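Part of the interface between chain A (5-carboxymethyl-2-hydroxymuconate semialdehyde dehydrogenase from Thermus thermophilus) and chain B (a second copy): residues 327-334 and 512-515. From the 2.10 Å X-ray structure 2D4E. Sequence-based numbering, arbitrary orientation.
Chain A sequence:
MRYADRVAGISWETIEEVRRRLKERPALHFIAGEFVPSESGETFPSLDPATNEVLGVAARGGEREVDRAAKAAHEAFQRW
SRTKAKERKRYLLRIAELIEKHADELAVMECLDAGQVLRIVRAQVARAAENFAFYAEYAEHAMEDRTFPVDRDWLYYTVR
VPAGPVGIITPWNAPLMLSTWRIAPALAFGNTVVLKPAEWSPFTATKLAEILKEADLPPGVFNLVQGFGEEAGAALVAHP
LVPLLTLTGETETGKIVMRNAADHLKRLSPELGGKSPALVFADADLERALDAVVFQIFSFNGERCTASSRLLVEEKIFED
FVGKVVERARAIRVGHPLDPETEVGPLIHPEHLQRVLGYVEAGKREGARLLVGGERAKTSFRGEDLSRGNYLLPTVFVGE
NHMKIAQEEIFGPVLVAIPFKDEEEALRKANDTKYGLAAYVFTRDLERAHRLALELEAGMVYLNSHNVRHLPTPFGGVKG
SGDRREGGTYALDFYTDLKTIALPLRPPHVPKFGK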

# COMPACT_ATOMS: atom_id res chain seq x y z
N GLU A 327 3.98 44.98 -16.07
CA GLU A 327 3.57 46.04 -15.15
C GLU A 327 3.66 45.59 -13.70
O GLU A 327 4.05 46.37 -12.83
CB GLU A 327 2.15 46.51 -15.48
CG GLU A 327 2.07 47.24 -16.81
CD GLU A 327 3.18 48.27 -16.96
OE1 GLU A 327 3.21 49.24 -16.16
OE2 GLU A 327 4.03 48.11 -17.87
N ARG A 328 3.30 44.34 -13.44
CA ARG A 328 3.37 43.82 -12.07
C ARG A 328 4.83 43.76 -11.62
O ARG A 328 5.16 44.19 -10.52
CB ARG A 328 2.73 42.43 -12.00
CG ARG A 328 1.20 42.45 -12.09
CD ARG A 328 0.58 43.00 -10.82
NE ARG A 328 0.72 42.07 -9.71
CZ ARG A 328 -0.10 41.04 -9.47
NH1 ARG A 328 -1.14 40.82 -10.27
NH2 ARG A 328 0.13 40.23 -8.45
N ALA A 329 5.71 43.25 -12.48
CA ALA A 329 7.13 43.16 -12.16
C ALA A 329 7.70 44.55 -11.90
O ALA A 329 8.55 44.74 -11.02
CB ALA A 329 7.90 42.49 -13.30
N ARG A 330 7.23 45.52 -12.67
CA ARG A 330 7.68 46.90 -12.54
C ARG A 330 7.30 47.45 -11.16
O ARG A 330 8.04 48.24 -10.57
CB ARG A 330 7.03 47.76 -13.64
CG ARG A 330 7.70 49.11 -13.89
CD ARG A 330 6.86 50.00 -14.80
NE ARG A 330 6.67 49.45 -16.15
CZ ARG A 330 7.63 49.34 -17.06
NH1 ARG A 330 8.87 49.74 -16.78
NH2 ARG A 330 7.36 48.84 -18.26
N ALA A 331 6.16 47.01 -10.64
CA ALA A 331 5.68 47.47 -9.35
C ALA A 331 6.21 46.68 -8.14
O ALA A 331 5.91 47.03 -7.00
CB ALA A 331 4.16 47.46 -9.34
N ILE A 332 6.98 45.63 -8.39
CA ILE A 332 7.55 44.82 -7.30
C ILE A 332 8.36 45.72 -6.36
O ILE A 332 9.17 46.53 -6.81
CB ILE A 332 8.49 43.72 -7.85
CG1 ILE A 332 7.70 42.70 -8.68
CG2 ILE A 332 9.22 43.03 -6.70
CD1 ILE A 332 6.71 41.89 -7.88
N ARG A 333 8.15 45.57 -5.05
CA ARG A 333 8.89 46.36 -4.08
C ARG A 333 10.29 45.79 -3.85
O ARG A 333 10.44 44.72 -3.26
CB ARG A 333 8.15 46.41 -2.75
CG ARG A 333 6.83 47.15 -2.79
CD ARG A 333 6.16 47.11 -1.44
NE ARG A 333 4.82 47.67 -1.50
CZ ARG A 333 3.81 47.13 -2.17
NH1 ARG A 333 3.97 46.00 -2.85
NH2 ARG A 333 2.62 47.73 -2.17
N VAL A 334 11.30 46.50 -4.33
CA VAL A 334 12.69 46.07 -4.16
C VAL A 334 13.28 46.85 -2.99
O VAL A 334 13.26 48.08 -2.98
CB VAL A 334 13.52 46.35 -5.44
CG1 VAL A 334 14.97 45.95 -5.20
CG2 VAL A 334 12.95 45.57 -6.62
N LYS B 512 0.22 38.01 -3.02
CA LYS B 512 0.23 39.11 -3.97
C LYS B 512 1.59 39.82 -4.01
O LYS B 512 2.09 40.30 -2.99
CB LYS B 512 -0.86 40.12 -3.62
CG LYS B 512 -2.25 39.50 -3.49
CD LYS B 512 -2.63 38.71 -4.73
CE LYS B 512 -4.00 38.07 -4.57
NZ LYS B 512 -5.06 39.10 -4.38
N PHE B 513 2.17 39.87 -5.20
CA PHE B 513 3.45 40.52 -5.43
C PHE B 513 3.24 41.60 -6.48
O PHE B 513 2.59 41.36 -7.49
CB PHE B 513 4.48 39.51 -5.94
CG PHE B 513 5.46 39.04 -4.90
CD1 PHE B 513 5.03 38.65 -3.63
CD2 PHE B 513 6.82 38.96 -5.20
CE1 PHE B 513 5.94 38.19 -2.68
CE2 PHE B 513 7.74 38.49 -4.25
CZ PHE B 513 7.29 38.11 -2.99
N GLY B 514 3.78 42.79 -6.22
CA GLY B 514 3.64 43.88 -7.17
C GLY B 514 2.24 44.44 -7.30
O GLY B 514 1.85 44.89 -8.38
N LYS B 515 1.48 44.42 -6.21
CA LYS B 515 0.12 44.95 -6.22
C LYS B 515 0.11 46.39 -5.72
O LYS B 515 1.18 46.90 -5.31
CB LYS B 515 -0.79 44.10 -5.33
CG LYS B 515 -1.21 42.76 -5.93
CD LYS B 515 -2.42 42.88 -6.86
CE LYS B 515 -2.99 41.50 -7.18
NZ LYS B 515 -4.19 41.52 -8.08
OXT LYS B 515 -0.98 47.01 -5.76
O HOH W 1 -4.26 39.54 -10.69

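How do the two backbones meet? The last turn of a helix in chain A runs into a loop, and the C-terminal tail of chain B, which has no regular secondary structure, lies against it, with the CA atoms of Ile A332 and Gly B514 just 4.0 Å apart. Such closeness depends on glycine: a CB on Gly B514 would point toward chain A and clash with Arg A328 O. Its positive phi also favours glycine.

What holds the tail by hydrogen bonds? Arg A328 folds its side chain, m at chi1, chi2 and chi3, so that its guanidinium reaches the tail. Both NE and NH2 of Arg A328 donate to Phe B513 O, at 3.0 and 2.9 Å, a forked grip on a single backbone carbonyl near the guanidinium plane.

Where is the apolar contact? Ile A332 CD1 rests 3.8 Å from Phe B513 CB and 3.5 Å from Gly B514 N, packing against both the side chain and the backbone of the tail.

How are the positive charges accommodated? Lys B515 CE lies over one face of the Arg A328 guanidinium, 3.6 Å from NH2 of that arginine, while Lys B515 NZ comes within 3.8 Å of Arg A328 NH1. A water accepts hydrogen bonds from both nitrogens, the one from Arg A328 NH1 being weak, and so bridges these like charges.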